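Local coordinates for protein GH5 (PDB 4YHE) that probably hydrolyses the beta-1,4-glucosidic bonds of cellulose or related beta-glucans, as a cellulase of glycoside hydrolase family 5 with a beta/alpha-barrel fold, at residues Arg279-Asn282 against Met283-Arg287; Lys319-Asp323 against Arg324-Ala328; Asp219-Val222 against Glu223-Leu227. One frame throughout, in Å; residues are numbered along the deposited sequence.

Contact 1. Residues Arg279-Asn282 against Met283-Arg287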
loop_
_atom_site.group_PDB
_atom_site.type_symbol
_atom_site.label_atom_id
_atom_site.label_comp_id
_atom_site.label_asym_id
_atom_site.label_seq_id
_atom_site.Cartn_x
_atom_site.Cartn_y
_atom_site.Cartn_z
ATOM N N ARG A 279 -9.353 -2.880 15.350
ATOM C CA ARG A 279 -9.406 -4.274 14.929
ATOM C C ARG A 279 -8.049 -4.809 14.462
ATOM O O ARG A 279 -7.672 -5.913 14.786
ATOM C CB ARG A 279 -10.536 -4.463 13.910
ATOM C CG ARG A 279 -11.880 -4.237 14.602
ATOM C CD ARG A 279 -13.081 -4.634 13.768
ATOM N NE ARG A 279 -13.329 -3.724 12.670
ATOM C CZ ARG A 279 -13.970 -2.555 12.746
ATOM N NH1 ARG A 279 -14.420 -2.077 13.888
ATOM N NH2 ARG A 279 -14.151 -1.853 11.633
ATOM N N LEU A 280 -7.290 -3.977 13.761
ATOM C CA LEU A 280 -5.949 -4.316 13.331
ATOM C C LEU A 280 -4.979 -4.390 14.517
ATOM O O LEU A 280 -4.109 -5.248 14.611
ATOM C CB LEU A 280 -5.468 -3.244 12.362
ATOM C CG LEU A 280 -6.164 -3.218 10.992
ATOM C CD1 LEU A 280 -5.696 -1.983 10.214
ATOM C CD2 LEU A 280 -5.863 -4.500 10.237
ATOM N N PHE A 281 -5.125 -3.443 15.399
ATOM C CA PHE A 281 -4.295 -3.443 16.591
ATOM C C PHE A 281 -4.490 -4.715 17.388
ATOM O O PHE A 281 -3.534 -5.411 17.681
ATOM C CB PHE A 281 -4.560 -2.231 17.427
ATOM C CG PHE A 281 -3.751 -2.219 18.700
ATOM C CD1 PHE A 281 -2.445 -1.752 18.704
ATOM C CD2 PHE A 281 -4.283 -2.724 19.866
ATOM C CE1 PHE A 281 -1.689 -1.763 19.851
ATOM C CE2 PHE A 281 -3.532 -2.741 21.035
ATOM C CZ PHE A 281 -2.241 -2.266 21.024
ATOM N N ASN A 282 -5.736 -5.088 17.655
ATOM C CA ASN A 282 -6.007 -6.262 18.461
ATOM C C ASN A 282 -5.672 -7.596 17.779
ATOM O O ASN A 282 -5.197 -8.565 18.433
ATOM C CB ASN A 282 -7.473 -6.243 18.923
ATOM C CG ASN A 282 -7.770 -5.113 19.889
ATOM O OD1 ASN A 282 -6.960 -4.767 20.737
ATOM N ND2 ASN A 282 -8.946 -4.541 19.768
ATOM N N MET A 283 -5.920 -7.683 16.479
ATOM C CA MET A 283 -5.643 -8.911 15.764
ATOM C C MET A 283 -4.139 -9.162 15.556
ATOM O O MET A 283 -3.687 -10.291 15.608
ATOM C CB MET A 283 -6.347 -8.911 14.409
ATOM C CG MET A 283 -6.281 -10.239 13.699
ATOM S SD MET A 283 -7.307 -11.471 14.535
ATOM C CE MET A 283 -7.161 -12.860 13.419
ATOM N N TYR A 284 -3.371 -8.101 15.327
ATOM C CA TYR A 284 -2.020 -8.238 14.844
ATOM C C TYR A 284 -1.019 -7.587 15.851
ATOM O O TYR A 284 -0.217 -8.284 16.469
ATOM C CB TYR A 284 -1.903 -7.653 13.421
ATOM C CG TYR A 284 -2.821 -8.350 12.401
ATOM C CD1 TYR A 284 -2.767 -9.713 12.212
ATOM C CD2 TYR A 284 -3.741 -7.617 11.645
ATOM C CE1 TYR A 284 -3.596 -10.356 11.275
ATOM C CE2 TYR A 284 -4.596 -8.240 10.741
ATOM C CZ TYR A 284 -4.528 -9.592 10.553
ATOM O OH TYR A 284 -5.405 -10.213 9.625
ATOM N N ILE A 285 -1.072 -6.288 15.997
ATOM C CA ILE A 285 -0.036 -5.577 16.741
ATOM C C ILE A 285 0.087 -6.165 18.158
ATOM O O ILE A 285 1.189 -6.449 18.625
ATOM C CB ILE A 285 -0.324 -4.097 16.871
ATOM C CG1 ILE A 285 -0.400 -3.392 15.504
ATOM C CG2 ILE A 285 0.720 -3.422 17.775
ATOM C CD1 ILE A 285 0.868 -3.405 14.678
ATOM N N ARG A 286 -1.055 -6.325 18.826
ATOM C CA ARG A 286 -1.108 -6.818 20.209
ATOM C C ARG A 286 -0.465 -8.207 20.356
ATOM O O ARG A 286 -0.014 -8.571 21.431
ATOM C CB ARG A 286 -2.579 -6.798 20.675
ATOM C CG ARG A 286 -2.816 -7.119 22.130
ATOM C CD ARG A 286 -4.237 -6.810 22.593
ATOM N NE ARG A 286 -5.280 -7.604 21.918
ATOM C CZ ARG A 286 -6.568 -7.647 22.304
ATOM N NH1 ARG A 286 -6.978 -6.942 23.350
ATOM N NH2 ARG A 286 -7.455 -8.391 21.636
ATOM N N ARG A 287 -0.415 -8.959 19.259
ATOM C CA ARG A 287 0.174 -10.260 19.168
ATOM C C ARG A 287 1.607 -10.232 18.631
ATOM O O ARG A 287 2.149 -11.276 18.339
ATOM C CB ARG A 287 -0.648 -11.143 18.192
ATOM C CG ARG A 287 -2.139 -11.120 18.421
ATOM C CD ARG A 287 -2.513 -11.941 19.635
ATOM N NE ARG A 287 -2.079 -13.334 19.517
ATOM C CZ ARG A 287 -2.636 -14.252 18.714
ATOM N NH1 ARG A 287 -3.680 -13.975 17.936
ATOM N NH2 ARG A 287 -2.148 -15.479 18.692
HETATM O O HOH W 1 -5.365 -10.055 20.614
#

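Contact 2. Residues Lys319-Asp323 against Arg324-Ala328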
loop_
_atom_site.group_PDB
_atom_site.type_symbol
_atom_site.label_atom_id
_atom_site.label_comp_id
_atom_site.label_asym_id
_atom_site.label_seq_id
_atom_site.Cartn_x
_atom_site.Cartn_y
_atom_site.Cartn_z
ATOM N N LYS A 319 -2.226 10.072 13.673
ATOM C CA LYS A 319 -1.974 10.007 15.137
ATOM C C LYS A 319 -2.525 8.693 15.652
ATOM O O LYS A 319 -1.843 7.926 16.336
ATOM C CB LYS A 319 -2.592 11.186 15.876
ATOM C CG LYS A 319 -2.436 11.086 17.390
ATOM C CD LYS A 319 -0.992 10.888 17.796
ATOM C CE LYS A 319 -0.766 11.228 19.284
ATOM N NZ LYS A 319 0.413 10.481 19.807
ATOM N N ALA A 320 -3.747 8.380 15.248
ATOM C CA ALA A 320 -4.339 7.110 15.653
ATOM C C ALA A 320 -3.473 5.896 15.268
ATOM O O ALA A 320 -3.376 4.919 16.016
ATOM C CB ALA A 320 -5.765 6.984 15.100
ATOM N N MET A 321 -2.831 5.948 14.095
ATOM C CA MET A 321 -1.964 4.883 13.650
ATOM C C MET A 321 -0.702 4.764 14.518
ATOM O O MET A 321 -0.370 3.684 14.970
ATOM C CB MET A 321 -1.541 5.108 12.175
ATOM C CG MET A 321 -2.687 4.927 11.182
ATOM S SD MET A 321 -2.236 5.616 9.570
ATOM C CE MET A 321 -3.801 5.426 8.689
ATOM N N ARG A 322 -0.010 5.882 14.713
ATOM C CA ARG A 322 1.164 5.905 15.579
ATOM C C ARG A 322 0.857 5.288 16.953
ATOM O O ARG A 322 1.602 4.444 17.430
ATOM C CB ARG A 322 1.628 7.337 15.751
ATOM C CG ARG A 322 2.664 7.563 16.843
ATOM C CD ARG A 322 3.996 6.896 16.544
ATOM N NE ARG A 322 4.894 6.976 17.702
ATOM C CZ ARG A 322 5.584 8.052 18.070
ATOM N NH1 ARG A 322 5.561 9.181 17.370
ATOM N NH2 ARG A 322 6.340 7.985 19.159
ATOM N N ASP A 323 -0.259 5.700 17.542
ATOM C CA ASP A 323 -0.655 5.221 18.870
ATOM C C ASP A 323 -0.899 3.728 18.913
ATOM O O ASP A 323 -0.773 3.120 19.963
ATOM C CB ASP A 323 -1.873 5.990 19.379
ATOM C CG ASP A 323 -1.546 7.435 19.736
ATOM O OD1 ASP A 323 -0.353 7.754 19.874
ATOM O OD2 ASP A 323 -2.464 8.263 19.828
ATOM N N ARG A 324 -1.230 3.140 17.755
ATOM C CA ARG A 324 -1.384 1.705 17.592
ATOM C C ARG A 324 -0.170 1.017 16.968
ATOM O O ARG A 324 -0.225 -0.158 16.640
ATOM C CB ARG A 324 -2.662 1.453 16.761
ATOM C CG ARG A 324 -3.914 1.677 17.582
ATOM C CD ARG A 324 -5.168 2.065 16.820
ATOM N NE ARG A 324 -6.190 2.470 17.781
ATOM C CZ ARG A 324 -6.221 3.647 18.405
ATOM N NH1 ARG A 324 -5.333 4.604 18.119
ATOM N NH2 ARG A 324 -7.170 3.887 19.302
ATOM N N ARG A 325 0.953 1.735 16.848
ATOM C CA ARG A 325 2.200 1.173 16.300
ATOM C C ARG A 325 2.101 0.708 14.842
ATOM O O ARG A 325 2.779 -0.229 14.420
ATOM C CB ARG A 325 2.716 0.045 17.216
ATOM C CG ARG A 325 2.876 0.572 18.640
ATOM C CD ARG A 325 3.484 -0.416 19.606
ATOM N NE ARG A 325 3.439 0.229 20.915
ATOM C CZ ARG A 325 4.290 0.027 21.916
ATOM N NH1 ARG A 325 5.286 -0.848 21.808
ATOM N NH2 ARG A 325 4.122 0.715 23.043
ATOM N N ILE A 326 1.255 1.399 14.111
ATOM C CA ILE A 326 0.995 1.134 12.693
ATOM C C ILE A 326 1.648 2.239 11.843
ATOM O O ILE A 326 1.475 3.426 12.095
ATOM C CB ILE A 326 -0.503 1.083 12.453
ATOM C CG1 ILE A 326 -1.096 -0.134 13.177
ATOM C CG2 ILE A 326 -0.814 0.952 10.950
ATOM C CD1 ILE A 326 -2.613 -0.135 13.150
ATOM N N SER A 327 2.408 1.802 10.851
ATOM C CA SER A 327 2.977 2.670 9.832
ATOM C C SER A 327 2.056 2.751 8.610
ATOM O O SER A 327 1.152 1.892 8.415
ATOM C CB SER A 327 4.337 2.125 9.414
ATOM O OG SER A 327 4.272 0.773 8.968
ATOM N N ALA A 328 2.309 3.743 7.770
ATOM C CA ALA A 328 1.411 4.025 6.630
ATOM C C ALA A 328 2.093 4.786 5.498
ATOM O O ALA A 328 2.832 5.751 5.731
ATOM C CB ALA A 328 0.192 4.781 7.110
HETATM O O HOH W 2 0.274 1.101 21.258
HETATM O O HOH W 3 -4.947 7.082 19.592
#

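Contact 3. Residues Asp219-Val222 against Glu223-Leu227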
loop_
_atom_site.group_PDB
_atom_site.type_symbol
_atom_site.label_atom_id
_atom_site.label_comp_id
_atom_site.label_asym_id
_atom_site.label_seq_id
_atom_site.Cartn_x
_atom_site.Cartn_y
_atom_site.Cartn_z
ATOM N N ASP A 219 -10.998 -5.054 7.392
ATOM C CA ASP A 219 -11.875 -6.016 8.044
ATOM C C ASP A 219 -11.864 -7.395 7.411
ATOM O O ASP A 219 -11.829 -8.390 8.143
ATOM C CB ASP A 219 -13.272 -5.453 8.194
ATOM C CG ASP A 219 -13.310 -4.327 9.233
ATOM O OD1 ASP A 219 -12.439 -4.313 10.147
ATOM O OD2 ASP A 219 -14.163 -3.460 9.123
ATOM N N LEU A 220 -11.856 -7.479 6.069
ATOM C CA LEU A 220 -11.831 -8.789 5.424
ATOM C C LEU A 220 -10.483 -9.459 5.682
ATOM O O LEU A 220 -10.376 -10.687 5.699
ATOM C CB LEU A 220 -12.124 -8.692 3.926
ATOM C CG LEU A 220 -13.532 -8.216 3.534
ATOM C CD1 LEU A 220 -13.645 -8.215 2.013
ATOM C CD2 LEU A 220 -14.589 -9.138 4.122
ATOM N N THR A 221 -9.462 -8.637 5.918
ATOM C CA THR A 221 -8.141 -9.128 6.304
ATOM C C THR A 221 -8.169 -9.753 7.705
ATOM O O THR A 221 -7.856 -10.945 7.882
ATOM C CB THR A 221 -7.081 -7.983 6.224
ATOM O OG1 THR A 221 -7.068 -7.443 4.904
ATOM C CG2 THR A 221 -5.672 -8.511 6.550
ATOM N N VAL A 222 -8.548 -8.945 8.694
ATOM C CA VAL A 222 -8.685 -9.409 10.066
ATOM C C VAL A 222 -9.504 -10.711 10.116
ATOM O O VAL A 222 -9.143 -11.656 10.817
ATOM C CB VAL A 222 -9.307 -8.313 10.946
ATOM C CG1 VAL A 222 -9.794 -8.821 12.297
ATOM C CG2 VAL A 222 -8.326 -7.164 11.152
ATOM N N GLU A 223 -10.575 -10.764 9.338
ATOM C CA GLU A 223 -11.548 -11.865 9.402
ATOM C C GLU A 223 -11.174 -13.137 8.651
ATOM O O GLU A 223 -11.652 -14.234 9.004
ATOM C CB GLU A 223 -12.912 -11.348 8.888
ATOM C CG GLU A 223 -13.540 -10.258 9.784
ATOM C CD GLU A 223 -14.557 -9.353 9.075
ATOM O OE1 GLU A 223 -14.968 -9.654 7.923
ATOM O OE2 GLU A 223 -14.944 -8.314 9.677
ATOM N N ASN A 224 -10.329 -13.012 7.623
ATOM C CA ASN A 224 -9.991 -14.152 6.767
ATOM C C ASN A 224 -8.530 -14.419 6.433
ATOM O O ASN A 224 -8.203 -15.542 5.971
ATOM C CB ASN A 224 -10.790 -14.054 5.456
ATOM C CG ASN A 224 -12.269 -13.941 5.718
ATOM O OD1 ASN A 224 -12.905 -14.930 6.074
ATOM N ND2 ASN A 224 -12.807 -12.730 5.626
ATOM N N LEU A 225 -7.642 -13.437 6.619
ATOM C CA LEU A 225 -6.255 -13.657 6.265
ATOM C C LEU A 225 -5.650 -14.714 7.172
ATOM O O LEU A 225 -5.822 -14.679 8.398
ATOM C CB LEU A 225 -5.417 -12.374 6.395
ATOM C CG LEU A 225 -3.893 -12.544 6.216
ATOM C CD1 LEU A 225 -3.330 -11.322 5.518
ATOM C CD2 LEU A 225 -3.184 -12.757 7.550
ATOM N N VAL A 226 -4.941 -15.634 6.545
ATOM C CA VAL A 226 -4.101 -16.606 7.213
ATOM C C VAL A 226 -2.656 -16.247 6.928
ATOM O O VAL A 226 -2.234 -16.200 5.779
ATOM C CB VAL A 226 -4.431 -18.036 6.761
ATOM C CG1 VAL A 226 -3.444 -19.061 7.347
ATOM C CG2 VAL A 226 -5.813 -18.381 7.253
ATOM N N LEU A 227 -1.913 -15.930 7.986
ATOM C CA LEU A 227 -0.474 -15.686 7.839
ATOM C C LEU A 227 0.241 -16.931 7.343
ATOM O O LEU A 227 0.134 -17.978 7.967
ATOM C CB LEU A 227 0.135 -15.269 9.169
ATOM C CG LEU A 227 -0.354 -13.942 9.678
ATOM C CD1 LEU A 227 -0.054 -13.844 11.159
ATOM C CD2 LEU A 227 0.332 -12.803 8.916
HETATM O O HOH W 4 -6.022 -12.631 10.208
#

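Contact 1. Residues Arg279-Asn282 against Met283-Arg287
Asn282 OD1 sits over one face of the Arg286 guanidinium, close to its centre and 3.3 Å from CZ, while at the ring of Tyr284 the methyl CD2 of Leu280 meets the ring edge within its plane, and CG of neighbouring Met283 covers one face. These side chains meet at the C-terminal end of helix 270-285, one of the outer helices of the TIM barrel. The amide is tilted 35° from the guanidinium plane, and its oxygen rests on the cationic pi system instead of meeting an N-H head on, an approach that is probably electrostatic in origin. A third flat group, the ring of Phe281, is reached obliquely: Ile285 CG2 comes to 3.6 Å from Phe281 CE1, the two side chains running nearly perpendicular. With CG anti to the backbone N (chi1 178°), Phe281 swings its ring forward along the helix, which brings it beside Ile285 and the CB of Arg286.

The backbone widens here into a pi-type turn. Tyr284 N still bonds Leu280 O at 3.0 Å, but Ile285 N makes only a weak bond to that same oxygen, and Arg286 N reaches back five residues to Phe281 O. Leu280 and Tyr284 face helix 218-224 and the barrel strands. On the outer side, a water donates to Asn282 O at 2.6 Å and accepts from Arg286 NE at 2.8 Å.

Contact 2. Residues Lys319-Asp323 against Arg324-Ala328
A Schellman motif ends helix 304-323 and turns the chain into strand 327-332, the last strand of the barrel, within a beta-alpha-beta unit. Its two bonds run from Ile326 N to Met321 O, 2.9 Å, and from Arg325 N to Arg322 O, 2.8 Å. Arg325, the C-prime residue, has positive phi (62°), the backbone turn that reverses the chain after the helix. The apolar contact that accompanies the motif joins Met321 CB to Ile326 CB; farther out, the extended Met321 chain carries SD to the methyl of Ala328, 3.6 Å away, linking the helix to strand residue Ala328.

Arg324 folds back along the helix end. Its CG stands beside the backbone N (chi1 -75°), and the chain then runs extended past the Ala320 carbonyl, so that NH1 can return to Ala320 O at 2.9 Å. The oxygen lies near the guanidinium plane and NH1 approaches in the carbonyl plane, toward a lone pair, with an N-H...O angle of 156°. Water 3 also lies in the guanidinium plane; it accepts from NH1 and donates to Asp323 OD2. The other carboxylate oxygen, Asp323 OD1, uses its syn lone pair for a salt bridge with Lys319 NZ at 2.8 Å. Beyond the segments, Asn278 of helix 270-285 takes the Arg324 NE, and Asp4 pairs with Arg325.

Ala320 O, which has only a weak backbone bond from Arg324 N, is thus given a charged donor, and the guanidinium would be expected to ease the negative end of the helix dipole.

Contact 3. Residues Asp219-Val222 against Glu223-Leu227
Asn224 closes on Leu220 at the C-terminal end of helix 218-224, a short helix on the outside of the TIM barrel in the beta-alpha-beta unit between strands 209-212 and 236-242. Its side-chain ND2 donates to Leu220 O at 3.2 Å, meeting a lone pair in the carbonyl plane, and its backbone N adds a weak bond to the same oxygen. A chi1 of -55° sets CG opposite the carbonyl carbon and turns the amide back over the preceding turn. An alanine here would remove the ND2 donor and is likely to leave Leu220 O with only the weak backbone bond from this residue.

Next to this grip, Thr221 O accepts two N-H groups: Leu225 N approaches in the carbonyl plane at 2.8 Å, while Asn224 N comes from above that plane at 3.2 Å. The side chains of Thr221 and Leu225 run alongside each other in one direction, CG2 of the threonine 3.8 Å from CD1 of the leucine. One residue earlier, Glu223 N bonds Asp219 O, and the extended Glu223 chain lies alongside that carbonyl, OE2 coming to 3.6 Å from Asp219 CB. The two carboxylates are near each other, and the salt bridge of Asp219 to Arg279 of helix 270-285 probably offsets their repulsion.

Farther out, Asn217 O receives the Thr221 hydroxyl. Asn187 of helix 181-199 spans the helix exit, donating to Asn224 O and accepting from Val226 N. Between Val222 and Leu225, a water lies 2.7 Å from Leu225 O, with a longer, weak approach to Val222 O.

How the contacts relate
All three contacts are helix endings on the outside of one eight-stranded parallel barrel. Along the chain, contact 3 comes first, then contact 1, then contact 2, each on a different helix. Contact 1 is the middle piece: its centre lies about 11 Å from that of contact 3 and about 12 Å from that of contact 2, and it touches both. Toward 219-227 the link includes a salt bridge, Arg279 NE to Asp219 OD1; toward 319-328 it is packing of Phe281 and Ile285 on the turn after helix 304-323. Contacts 2 and 3 do not meet, their nearest atoms being about 9 Å apart. Contact 1 thus ties three outer helix ends together around the barrel wall.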